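Local coordinates for flagella basal body P-ring formation protein FlgA (Salmonella typhimurium, PDB 3TEE) that acts in the periplasm as a chaperone-like factor in assembly of the flagellar P-ring, possibly by associating with the rod or modulating the assembly, at residues K48-V56 and Y65-T73; D102-L110 and G127-I135. One frame throughout, in Å; residues are numbered along the deposited sequence.

Contact 1: residues K48-V56 and Y65-T73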
ATOM      1  N   LYS A  48       9.899  11.271  -3.285  1.00 54.73           N
ATOM      2  CA  LYS A  48       9.095  12.093  -4.194  1.00 53.87           C
ATOM      3  C   LYS A  48       9.558  11.886  -5.640  1.00 54.18           C
ATOM      4  O   LYS A  48      10.725  12.099  -5.946  1.00 53.41           O
ATOM      5  CB  LYS A  48       9.150  13.572  -3.785  1.00 57.15           C
ATOM      6  CG  LYS A  48       7.946  14.364  -4.270  1.00 73.25           C
ATOM      7  CD  LYS A  48       7.987  15.797  -3.790  1.00 80.48           C
ATOM      8  CE  LYS A  48       6.809  16.573  -4.308  1.00 86.02           C
ATOM      9  NZ  LYS A  48       6.835  17.978  -3.826  1.00 99.52           N
ATOM     10  N   LEU A  49       8.643  11.450  -6.516  1.00 49.02           N
ATOM     11  CA  LEU A  49       8.912  11.118  -7.919  1.00 48.26           C
ATOM     12  C   LEU A  49       8.632  12.233  -8.947  1.00 46.13           C
ATOM     13  O   LEU A  49       9.201  12.214 -10.036  1.00 45.33           O
ATOM     14  CB  LEU A  49       8.084   9.870  -8.283  1.00 49.47           C
ATOM     15  CG  LEU A  49       8.609   8.516  -7.769  1.00 57.02           C
ATOM     16  CD1 LEU A  49       7.660   7.919  -6.754  1.00 57.85           C
ATOM     17  CD2 LEU A  49       8.781   7.523  -8.914  1.00 61.36           C
ATOM     18  N   TRP A  50       7.705  13.155  -8.634  1.00 37.17           N
ATOM     19  CA  TRP A  50       7.254  14.203  -9.550  1.00 34.97           C
ATOM     20  C   TRP A  50       6.803  15.427  -8.744  1.00 37.38           C
ATOM     21  O   TRP A  50       6.879  15.406  -7.522  1.00 37.70           O
ATOM     22  CB  TRP A  50       6.091  13.667 -10.417  1.00 32.43           C
ATOM     23  CG  TRP A  50       5.075  12.891  -9.622  1.00 33.06           C
ATOM     24  CD1 TRP A  50       4.301  13.362  -8.598  1.00 35.88           C
ATOM     25  CD2 TRP A  50       4.810  11.486  -9.712  1.00 33.19           C
ATOM     26  NE1 TRP A  50       3.519  12.352  -8.091  1.00 35.06           N
ATOM     27  CE2 TRP A  50       3.828  11.181  -8.738  1.00 36.71           C
ATOM     28  CE3 TRP A  50       5.305  10.449 -10.523  1.00 35.75           C
ATOM     29  CZ2 TRP A  50       3.320   9.891  -8.565  1.00 36.50           C
ATOM     30  CZ3 TRP A  50       4.822   9.160 -10.329  1.00 38.01           C
ATOM     31  CH2 TRP A  50       3.837   8.893  -9.360  1.00 38.50           C
ATOM     32  N   GLY A  51       6.307  16.453  -9.428  1.00 31.98           N
ATOM     33  CA  GLY A  51       5.936  17.706  -8.790  1.00 32.54           C
ATOM     34  C   GLY A  51       7.202  18.494  -8.553  1.00 37.21           C
ATOM     35  O   GLY A  51       8.155  18.381  -9.340  1.00 34.07           O
ATOM     36  N   ASN A  52       7.241  19.267  -7.456  1.00 34.66           N
ATOM     37  CA  ASN A  52       8.420  20.065  -7.114  1.00 35.28           C
ATOM     38  C   ASN A  52       9.441  19.209  -6.412  1.00 37.80           C
ATOM     39  O   ASN A  52       9.226  18.745  -5.289  1.00 38.13           O
ATOM     40  CB  ASN A  52       8.037  21.311  -6.294  1.00 38.47           C
ATOM     41  CG  ASN A  52       7.147  22.253  -7.053  1.00 52.61           C
ATOM     42  OD1 ASN A  52       7.337  22.521  -8.245  1.00 42.38           O
ATOM     43  ND2 ASN A  52       6.105  22.720  -6.393  1.00 50.36           N
ATOM     44  N   VAL A  53      10.531  18.903  -7.112  1.00 33.63           N
ATOM     45  CA  VAL A  53      11.533  18.022  -6.525  1.00 33.18           C
ATOM     46  C   VAL A  53      12.920  18.640  -6.557  1.00 34.09           C
ATOM     47  O   VAL A  53      13.194  19.522  -7.366  1.00 32.97           O
ATOM     48  CB  VAL A  53      11.522  16.591  -7.141  1.00 38.66           C
ATOM     49  CG1 VAL A  53      10.161  15.887  -6.957  1.00 38.54           C
ATOM     50  CG2 VAL A  53      11.922  16.612  -8.608  1.00 38.04           C
ATOM     51  N   ASN A  54      13.813  18.128  -5.712  1.00 32.23           N
ATOM     52  CA  ASN A  54      15.193  18.588  -5.714  1.00 33.51           C
ATOM     53  C   ASN A  54      16.028  17.508  -6.389  1.00 37.05           C
ATOM     54  O   ASN A  54      15.855  16.320  -6.105  1.00 37.02           O
ATOM     55  CB  ASN A  54      15.697  18.857  -4.280  1.00 36.73           C
ATOM     56  CG  ASN A  54      14.914  19.952  -3.570  1.00 57.13           C
ATOM     57  OD1 ASN A  54      14.697  21.046  -4.099  1.00 49.40           O
ATOM     58  ND2 ASN A  54      14.468  19.671  -2.352  1.00 54.34           N
ATOM     59  N   VAL A  55      16.898  17.916  -7.307  1.00 32.77           N
ATOM     60  CA  VAL A  55      17.788  16.985  -8.009  1.00 31.31           C
ATOM     61  C   VAL A  55      19.215  17.399  -7.725  1.00 31.99           C
ATOM     62  O   VAL A  55      19.562  18.561  -7.943  1.00 31.55           O
ATOM     63  CB  VAL A  55      17.527  16.974  -9.537  1.00 34.99           C
ATOM     64  CG1 VAL A  55      18.576  16.128 -10.282  1.00 34.19           C
ATOM     65  CG2 VAL A  55      16.120  16.487  -9.850  1.00 35.02           C
ATOM     66  N   VAL A  56      20.050  16.438  -7.320  1.00 28.29           N
ATOM     67  CA  VAL A  56      21.468  16.666  -7.130  1.00 29.65           C
ATOM     68  C   VAL A  56      22.115  16.389  -8.498  1.00 33.89           C
ATOM     69  O   VAL A  56      21.831  15.365  -9.116  1.00 31.88           O
ATOM     70  CB  VAL A  56      22.070  15.802  -5.991  1.00 35.10           C
ATOM     71  CG1 VAL A  56      23.592  15.963  -5.932  1.00 35.01           C
ATOM     72  CG2 VAL A  56      21.441  16.188  -4.647  1.00 35.71           C
ATOM     73  N   TYR A  65      22.466  21.677  -6.480  1.00 35.20           N
ATOM     74  CA  TYR A  65      21.143  21.327  -5.964  1.00 36.47           C
ATOM     75  C   TYR A  65      20.157  22.022  -6.885  1.00 40.58           C
ATOM     76  O   TYR A  65      20.005  23.249  -6.820  1.00 42.37           O
ATOM     77  CB  TYR A  65      20.922  21.807  -4.513  1.00 41.04           C
ATOM     78  CG  TYR A  65      21.801  21.207  -3.438  1.00 47.41           C
ATOM     79  CD1 TYR A  65      22.257  19.893  -3.534  1.00 50.34           C
ATOM     80  CD2 TYR A  65      22.086  21.910  -2.271  1.00 49.99           C
ATOM     81  CE1 TYR A  65      23.033  19.319  -2.520  1.00 50.91           C
ATOM     82  CE2 TYR A  65      22.831  21.337  -1.241  1.00 52.03           C
ATOM     83  CZ  TYR A  65      23.313  20.044  -1.375  1.00 60.75           C
ATOM     84  OH  TYR A  65      24.073  19.492  -0.372  1.00 66.50           O
ATOM     85  N   LEU A  66      19.544  21.269  -7.791  1.00 33.55           N
ATOM     86  CA  LEU A  66      18.606  21.849  -8.738  1.00 33.17           C
ATOM     87  C   LEU A  66      17.183  21.714  -8.239  1.00 38.46           C
ATOM     88  O   LEU A  66      16.836  20.713  -7.612  1.00 38.54           O
ATOM     89  CB  LEU A  66      18.742  21.215 -10.146  1.00 32.58           C
ATOM     90  CG  LEU A  66      20.158  21.092 -10.746  1.00 35.51           C
ATOM     91  CD1 LEU A  66      20.093  20.418 -12.095  1.00 34.35           C
ATOM     92  CD2 LEU A  66      20.868  22.474 -10.873  1.00 38.14           C
ATOM     93  N   GLN A  67      16.361  22.727  -8.499  1.00 35.07           N
ATOM     94  CA  GLN A  67      14.950  22.653  -8.145  1.00 34.63           C
ATOM     95  C   GLN A  67      14.222  22.539  -9.460  1.00 36.91           C
ATOM     96  O   GLN A  67      14.443  23.345 -10.366  1.00 36.20           O
ATOM     97  CB  GLN A  67      14.470  23.889  -7.371  1.00 37.33           C
ATOM     98  CG  GLN A  67      15.109  24.060  -5.987  1.00 53.90           C
ATOM     99  CD  GLN A  67      14.560  25.300  -5.327  1.00 70.61           C
ATOM    100  OE1 GLN A  67      14.718  26.427  -5.820  1.00 65.05           O
ATOM    101  NE2 GLN A  67      13.826  25.103  -4.245  1.00 59.61           N
ATOM    102  N   VAL A  68      13.431  21.478  -9.610  1.00 32.42           N
ATOM    103  CA  VAL A  68      12.710  21.259 -10.863  1.00 30.96           C
ATOM    104  C   VAL A  68      11.238  20.982 -10.554  1.00 32.91           C
ATOM    105  O   VAL A  68      10.902  20.507  -9.477  1.00 32.27           O
ATOM    106  CB  VAL A  68      13.298  20.119 -11.766  1.00 35.15           C
ATOM    107  CG1 VAL A  68      14.764  20.362 -12.138  1.00 35.69           C
ATOM    108  CG2 VAL A  68      13.122  18.747 -11.123  1.00 35.32           C
ATOM    109  N   ASN A  69      10.396  21.240 -11.518  1.00 30.91           N
ATOM    110  CA  ASN A  69       8.996  20.864 -11.454  1.00 31.08           C
ATOM    111  C   ASN A  69       8.826  19.747 -12.507  1.00 33.22           C
ATOM    112  O   ASN A  69       9.224  19.904 -13.660  1.00 32.40           O
ATOM    113  CB  ASN A  69       8.060  22.038 -11.748  1.00 31.34           C
ATOM    114  CG  ASN A  69       6.611  21.575 -11.763  1.00 39.07           C
ATOM    115  OD1 ASN A  69       6.040  21.310 -12.813  1.00 35.64           O
ATOM    116  ND2 ASN A  69       6.049  21.302 -10.601  1.00 35.13           N
ATOM    117  N   VAL A  70       8.273  18.625 -12.089  1.00 28.95           N
ATOM    118  CA  VAL A  70       8.067  17.489 -12.989  1.00 28.45           C
ATOM    119  C   VAL A  70       6.566  17.234 -13.141  1.00 30.78           C
ATOM    120  O   VAL A  70       5.901  16.818 -12.201  1.00 31.67           O
ATOM    121  CB  VAL A  70       8.818  16.227 -12.499  1.00 30.70           C
ATOM    122  CG1 VAL A  70       8.590  15.032 -13.432  1.00 28.87           C
ATOM    123  CG2 VAL A  70      10.310  16.505 -12.300  1.00 30.48           C
ATOM    124  N   GLN A  71       6.050  17.482 -14.329  1.00 29.36           N
ATOM    125  CA  GLN A  71       4.644  17.173 -14.639  1.00 28.92           C
ATOM    126  C   GLN A  71       4.626  15.743 -15.163  1.00 32.90           C
ATOM    127  O   GLN A  71       5.342  15.438 -16.119  1.00 31.31           O
ATOM    128  CB  GLN A  71       4.100  18.129 -15.708  1.00 30.13           C
ATOM    129  CG  GLN A  71       4.118  19.602 -15.304  1.00 36.43           C
ATOM    130  CD  GLN A  71       3.476  20.503 -16.335  1.00 52.32           C
ATOM    131  OE1 GLN A  71       3.267  20.137 -17.496  1.00 38.65           O
ATOM    132  NE2 GLN A  71       3.093  21.697 -15.914  1.00 56.31           N
ATOM    133  N   ALA A  72       3.874  14.844 -14.509  1.00 29.27           N
ATOM    134  CA  ALA A  72       3.818  13.449 -14.957  1.00 29.37           C
ATOM    135  C   ALA A  72       2.369  13.064 -15.130  1.00 32.75           C
ATOM    136  O   ALA A  72       1.578  13.253 -14.201  1.00 32.07           O
ATOM    137  CB  ALA A  72       4.514  12.520 -13.955  1.00 30.38           C
ATOM    138  N   THR A  73       1.993  12.641 -16.350  1.00 28.15           N
ATOM    139  CA  THR A  73       0.611  12.225 -16.668  1.00 27.71           C
ATOM    140  C   THR A  73       0.608  10.705 -16.817  1.00 32.95           C
ATOM    141  O   THR A  73       1.512  10.140 -17.427  1.00 30.13           O
ATOM    142  CB  THR A  73       0.045  12.964 -17.910  1.00 31.99           C
ATOM    143  OG1 THR A  73       0.088  14.367 -17.674  1.00 30.65           O
ATOM    144  CG2 THR A  73      -1.418  12.598 -18.218  1.00 29.27           C
TER
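Gly51 to Val56 runs antiparallel to Tyr65–Val70, and the axes of strands 53-56 and 65-73 approach to 4.6 Å with 144° between their directions. Gly51 with Val70, Val53 with Val68 and Val55 with Leu66 are the hydrogen-bonded pairs, each closed by two backbone bonds. At the middle pair, Val53 N lies 2.9 Å from Val68 O. The chain turns a corner at Asn52, and Lys48 NZ reaches back to Asn52 O, although the lysine is poorly ordered.

One face of the hairpin is largely polar, with Val56 and Tyr65 at its end. Asn69 ND2 donates to Asn52 OD1 at 2.9 Å; the acceptor lies in the amide plane of Asn69, whereas the donor stands well above the carbonyl plane of Asn52; the two amide planes are 57° apart. Asn54 and Gln67 lie side by side with nearly coplanar amides, OD1 of Asn54 resting 3.6 Å from CG of Gln67. Further along, Val56 CG2 packs on the CD1 side of the Tyr65 ring.

The other face is aliphatic. CG2 of Val53 sits between its own backbone N and carbonyl carbon (CG1 at chi1 -60°), which brings it 3.5 Å from Val68 CG2 and 4.0 Å from Val70 CG2. Beyond Gly51, Trp50 CB meets Ala72 CB at 4.0 Å.

Phe11 of helix 2-14 packs on this aliphatic face, touching Val53, Val55, Val68 and Val70. Strand 21-26 pairs with the far edge of strand 62-79, through backbone bonds from Asn69 to Thr25 and Gln71 to Val23, while Val56 bonds to Ser42 on the outer side of the hairpin.

Contact 2: residues D102-L110 and G127-I135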
ATOM      1  N   ASP A 102       1.162  14.421 -10.473  1.00 31.17           N
ATOM      2  CA  ASP A 102       1.743  15.446  -9.604  1.00 31.17           C
ATOM      3  C   ASP A 102       0.659  16.356  -9.015  1.00 35.14           C
ATOM      4  O   ASP A 102       0.960  17.158  -8.136  1.00 34.79           O
ATOM      5  CB  ASP A 102       2.816  16.275 -10.352  1.00 31.11           C
ATOM      6  CG  ASP A 102       2.283  16.921 -11.611  1.00 33.91           C
ATOM      7  OD1 ASP A 102       1.910  16.163 -12.564  1.00 32.02           O
ATOM      8  OD2 ASP A 102       2.226  18.181 -11.658  1.00 32.19           O
ATOM      9  N   GLN A 103      -0.593  16.243  -9.492  1.00 32.48           N
ATOM     10  CA  GLN A 103      -1.698  17.048  -8.922  1.00 31.38           C
ATOM     11  C   GLN A 103      -2.645  16.203  -8.077  1.00 35.27           C
ATOM     12  O   GLN A 103      -3.633  16.719  -7.545  1.00 36.10           O
ATOM     13  CB  GLN A 103      -2.448  17.829 -10.005  1.00 32.30           C
ATOM     14  CG  GLN A 103      -1.601  18.990 -10.548  1.00 40.96           C
ATOM     15  CD  GLN A 103      -2.198  19.670 -11.736  1.00 54.20           C
ATOM     16  OE1 GLN A 103      -2.986  19.095 -12.492  1.00 49.24           O
ATOM     17  NE2 GLN A 103      -1.822  20.923 -11.930  1.00 53.25           N
ATOM     18  N   LEU A 104      -2.331  14.923  -7.923  1.00 31.39           N
ATOM     19  CA  LEU A 104      -3.165  14.006  -7.164  1.00 31.52           C
ATOM     20  C   LEU A 104      -3.065  14.234  -5.653  1.00 38.42           C
ATOM     21  O   LEU A 104      -1.986  14.605  -5.161  1.00 37.56           O
ATOM     22  CB  LEU A 104      -2.766  12.554  -7.465  1.00 30.53           C
ATOM     23  CG  LEU A 104      -3.154  11.985  -8.824  1.00 33.54           C
ATOM     24  CD1 LEU A 104      -2.593  10.576  -8.953  1.00 32.37           C
ATOM     25  CD2 LEU A 104      -4.738  11.963  -8.988  1.00 36.14           C
ATOM     26  N   PRO A 105      -4.134  13.888  -4.891  1.00 34.68           N
ATOM     27  CA  PRO A 105      -4.043  13.986  -3.408  1.00 35.26           C
ATOM     28  C   PRO A 105      -3.057  12.965  -2.830  1.00 41.65           C
ATOM     29  O   PRO A 105      -2.714  12.011  -3.539  1.00 38.77           O
ATOM     30  CB  PRO A 105      -5.489  13.755  -2.931  1.00 37.22           C
ATOM     31  CG  PRO A 105      -6.164  13.043  -4.039  1.00 41.58           C
ATOM     32  CD  PRO A 105      -5.461  13.416  -5.332  1.00 36.54           C
ATOM     33  N   PRO A 106      -2.583  13.124  -1.556  1.00 42.55           N
ATOM     34  CA  PRO A 106      -1.593  12.182  -1.006  1.00 42.94           C
ATOM     35  C   PRO A 106      -1.981  10.720  -1.015  1.00 45.98           C
ATOM     36  O   PRO A 106      -3.133  10.384  -0.738  1.00 46.78           O
ATOM     37  CB  PRO A 106      -1.406  12.673   0.440  1.00 45.21           C
ATOM     38  CG  PRO A 106      -1.733  14.098   0.394  1.00 49.18           C
ATOM     39  CD  PRO A 106      -2.873  14.200  -0.582  1.00 44.77           C
ATOM     40  N   ARG A 107      -1.004   9.855  -1.323  1.00 41.04           N
ATOM     41  CA  ARG A 107      -1.153   8.401  -1.334  1.00 41.54           C
ATOM     42  C   ARG A 107      -2.323   7.895  -2.217  1.00 41.73           C
ATOM     43  O   ARG A 107      -3.078   7.013  -1.803  1.00 40.93           O
ATOM     44  CB  ARG A 107      -1.243   7.844   0.103  1.00 45.95           C
ATOM     45  CG  ARG A 107       0.079   7.938   0.885  1.00 62.36           C
ATOM     46  CD  ARG A 107      -0.122   7.593   2.351  1.00 74.53           C
ATOM     47  NE  ARG A 107      -0.209   6.149   2.573  1.00 84.95           N
ATOM     48  CZ  ARG A 107      -0.893   5.581   3.561  1.00104.29           C
ATOM     49  NH1 ARG A 107      -1.578   6.327   4.420  1.00 90.70           N
ATOM     50  NH2 ARG A 107      -0.914   4.260   3.687  1.00 96.89           N
ATOM     51  N   THR A 108      -2.464   8.459  -3.424  1.00 36.05           N
ATOM     52  CA  THR A 108      -3.480   7.983  -4.365  1.00 35.28           C
ATOM     53  C   THR A 108      -2.954   6.652  -4.890  1.00 37.24           C
ATOM     54  O   THR A 108      -1.771   6.549  -5.250  1.00 35.74           O
ATOM     55  CB  THR A 108      -3.710   8.987  -5.522  1.00 37.48           C
ATOM     56  OG1 THR A 108      -4.254  10.186  -4.983  1.00 32.36           O
ATOM     57  CG2 THR A 108      -4.660   8.434  -6.612  1.00 36.49           C
ATOM     58  N   VAL A 109      -3.835   5.649  -4.963  1.00 32.45           N
ATOM     59  CA  VAL A 109      -3.494   4.343  -5.513  1.00 32.55           C
ATOM     60  C   VAL A 109      -3.251   4.500  -7.026  1.00 38.20           C
ATOM     61  O   VAL A 109      -4.070   5.103  -7.723  1.00 35.46           O
ATOM     62  CB  VAL A 109      -4.585   3.280  -5.205  1.00 36.11           C
ATOM     63  CG1 VAL A 109      -4.236   1.946  -5.859  1.00 36.78           C
ATOM     64  CG2 VAL A 109      -4.778   3.104  -3.699  1.00 35.35           C
ATOM     65  N   LEU A 110      -2.123   3.972  -7.529  1.00 36.85           N
ATOM     66  CA  LEU A 110      -1.814   4.091  -8.954  1.00 38.65           C
ATOM     67  C   LEU A 110      -2.015   2.780  -9.692  1.00 46.82           C
ATOM     68  O   LEU A 110      -2.373   2.766 -10.877  1.00 46.99           O
ATOM     69  CB  LEU A 110      -0.377   4.608  -9.166  1.00 38.79           C
ATOM     70  CG  LEU A 110      -0.012   5.934  -8.500  1.00 42.18           C
ATOM     71  CD1 LEU A 110       1.439   6.275  -8.753  1.00 42.64           C
ATOM     72  CD2 LEU A 110      -0.945   7.076  -8.941  1.00 40.62           C
ATOM     73  N   GLY A 127     -15.494   9.917  -9.520  1.00 32.27           N
ATOM     74  CA  GLY A 127     -14.440  10.869  -9.890  1.00 31.90           C
ATOM     75  C   GLY A 127     -13.375  11.030  -8.809  1.00 34.99           C
ATOM     76  O   GLY A 127     -12.274  11.505  -9.074  1.00 35.69           O
ATOM     77  N   GLN A 128     -13.685  10.674  -7.586  1.00 30.33           N
ATOM     78  CA  GLN A 128     -12.731  10.803  -6.480  1.00 31.03           C
ATOM     79  C   GLN A 128     -11.481   9.903  -6.682  1.00 31.43           C
ATOM     80  O   GLN A 128     -11.642   8.701  -6.830  1.00 28.88           O
ATOM     81  CB  GLN A 128     -13.440  10.377  -5.183  1.00 32.94           C
ATOM     82  CG  GLN A 128     -12.847  10.907  -3.901  1.00 54.23           C
ATOM     83  CD  GLN A 128     -13.880  11.208  -2.831  1.00 59.26           C
ATOM     84  OE1 GLN A 128     -15.066  10.787  -2.867  1.00 43.40           O
ATOM     85  NE2 GLN A 128     -13.430  11.931  -1.828  1.00 50.61           N
ATOM     86  N   PRO A 129     -10.237  10.422  -6.589  1.00 30.45           N
ATOM     87  CA  PRO A 129      -9.072   9.519  -6.602  1.00 30.68           C
ATOM     88  C   PRO A 129      -9.115   8.642  -5.346  1.00 32.77           C
ATOM     89  O   PRO A 129      -9.506   9.110  -4.252  1.00 31.71           O
ATOM     90  CB  PRO A 129      -7.872  10.483  -6.547  1.00 32.22           C
ATOM     91  CG  PRO A 129      -8.411  11.805  -7.007  1.00 35.90           C
ATOM     92  CD  PRO A 129      -9.814  11.832  -6.449  1.00 32.41           C
ATOM     93  N   VAL A 130      -8.786   7.362  -5.507  1.00 28.97           N
ATOM     94  CA  VAL A 130      -8.799   6.415  -4.395  1.00 29.66           C
ATOM     95  C   VAL A 130      -7.479   6.555  -3.633  1.00 36.27           C
ATOM     96  O   VAL A 130      -6.409   6.254  -4.184  1.00 35.42           O
ATOM     97  CB  VAL A 130      -9.071   4.959  -4.855  1.00 33.25           C
ATOM     98  CG1 VAL A 130      -8.914   3.966  -3.695  1.00 34.11           C
ATOM     99  CG2 VAL A 130     -10.462   4.835  -5.493  1.00 32.73           C
ATOM    100  N   GLN A 131      -7.555   7.037  -2.394  1.00 34.62           N
ATOM    101  CA  GLN A 131      -6.369   7.176  -1.533  1.00 35.69           C
ATOM    102  C   GLN A 131      -6.289   6.026  -0.550  1.00 41.34           C
ATOM    103  O   GLN A 131      -7.323   5.504  -0.136  1.00 40.37           O
ATOM    104  CB  GLN A 131      -6.370   8.507  -0.788  1.00 37.13           C
ATOM    105  CG  GLN A 131      -6.277   9.725  -1.705  1.00 39.87           C
ATOM    106  CD  GLN A 131      -6.597  10.963  -0.907  1.00 50.33           C
ATOM    107  OE1 GLN A 131      -7.735  11.438  -0.898  1.00 44.05           O
ATOM    108  NE2 GLN A 131      -5.608  11.501  -0.200  1.00 37.88           N
ATOM    109  N   LEU A 132      -5.065   5.607  -0.191  1.00 41.98           N
ATOM    110  CA  LEU A 132      -4.826   4.524   0.791  1.00 43.47           C
ATOM    111  C   LEU A 132      -5.493   4.801   2.156  1.00 48.23           C
ATOM    112  O   LEU A 132      -5.986   3.872   2.792  1.00 48.69           O
ATOM    113  CB  LEU A 132      -3.321   4.239   0.950  1.00 43.91           C
ATOM    114  CG  LEU A 132      -2.613   3.585  -0.248  1.00 48.48           C
ATOM    115  CD1 LEU A 132      -1.116   3.544  -0.023  1.00 54.54           C
ATOM    116  CD2 LEU A 132      -3.113   2.160  -0.486  1.00 48.16           C
ATOM    117  N   THR A 133      -5.586   6.080   2.556  1.00 45.87           N
ATOM    118  CA  THR A 133      -6.269   6.491   3.796  1.00 46.93           C
ATOM    119  C   THR A 133      -7.797   6.281   3.760  1.00 49.42           C
ATOM    120  O   THR A 133      -8.423   6.319   4.817  1.00 49.82           O
ATOM    121  CB  THR A 133      -5.945   7.956   4.135  1.00 58.98           C
ATOM    122  OG1 THR A 133      -6.147   8.780   2.977  1.00 55.27           O
ATOM    123  CG2 THR A 133      -4.534   8.133   4.680  1.00 58.95           C
ATOM    124  N   MET A 134      -8.405   6.089   2.563  1.00 42.61           N
ATOM    125  CA  MET A 134      -9.865   5.930   2.420  1.00 41.42           C
ATOM    126  C   MET A 134     -10.276   4.478   2.502  1.00 44.01           C
ATOM    127  O   MET A 134     -11.472   4.185   2.498  1.00 44.51           O
ATOM    128  CB  MET A 134     -10.350   6.421   1.035  1.00 43.02           C
ATOM    129  CG  MET A 134     -10.307   7.894   0.800  1.00 46.32           C
ATOM    130  SD  MET A 134     -10.429   8.221  -1.012  1.00 49.06           S
ATOM    131  CE  MET A 134     -10.778   9.936  -0.904  1.00 46.59           C
ATOM    132  N   ILE A 135      -9.306   3.565   2.445  1.00 40.79           N
ATOM    133  CA  ILE A 135      -9.578   2.138   2.334  1.00 40.16           C
ATOM    134  C   ILE A 135      -8.831   1.270   3.361  1.00 45.26           C
ATOM    135  O   ILE A 135      -7.824   1.690   3.930  1.00 43.98           O
ATOM    136  CB  ILE A 135      -9.273   1.648   0.862  1.00 42.20           C
ATOM    137  CG1 ILE A 135      -7.756   1.635   0.567  1.00 42.87           C
ATOM    138  CG2 ILE A 135     -10.071   2.467  -0.210  1.00 40.03           C
ATOM    139  CD1 ILE A 135      -7.311   0.853  -0.708  1.00 52.44           C
TER
HETATM  140  O   HOH W   1      -3.591  10.214   2.444  1.00 67.07           O
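Three direct hydrogen bonds join Pro106–Val109 to Val130–Leu132. Two are between backbones: Val109 N to Val130 O at 2.8 Å and Leu132 N to Arg107 O at 2.9 Å, flanking the single bridge of Thr108 with Gln131. The third comes from a side chain. Gln131 NE2 reaches Pro106 O at 2.8 Å, lying on a lone pair in the carbonyl plane, with the acceptor also close to the amide plane of the glutamine. A water gives the same carbonyl a second, longer bond and joins it to Thr133 OG1. Thr108 OG1, placed beside its backbone N (chi1 -65°), turns back to bond Pro105 O from above the carbonyl plane, tying the turn across its own ends.

Van der Waals contacts fill in around these bonds. The Pro105 and Pro129 rings cross at about a right angle, CD to CG 3.8 Å, and Pro105 CB also packs against the polar Gln131 amide, with CB to NE2 3.5 Å. CG2 of Thr108 touches Pro129 CB. Deeper in, Val109 CG2 meets Leu132 CD2 at 3.7 Å and extends to Val130 CG1.

Besides its carbonyl, Arg107 brings its side chain. This bends at chi3 (79°), laying the guanidinium across Leu132 so that CB of the leucine sits over one face, offset toward the rim and 3.6 Å from NH2.

The arrangement is a type II beta turn, Pro105 to Thr108, docked through one isolated bridge onto a loop leading into the 3-10 turn 132-134. It joins two loops of the FlgA chaperone family region, both also bonded to Val77 of strand 62-79.

Contact 1 closes before contact 2 opens, and their centres lie 19 Å apart, yet the two touch directly. Asp102, at the start of segment 102-110, probably accepts a hydrogen bond from the backbone of contact 1, with OD1 3.1 Å from Ala72 N. Trp50 spans the same junction: its CD1 lies 3.4 Å from Asp102 CA, and its CH2 lies 3.6 Å from Leu110 CD1. Strand 62-79 is the shared element, pairing with strand 53-59 in the hairpin of contact 1 and bonding both loops of contact 2 further on, at Val77. Glycerol, probably from the crystallisation liquor, bonds Asn69 in contact 1 and Pro105 O and Thr108 O in contact 2; Asp102 OD2 also binds glycerol.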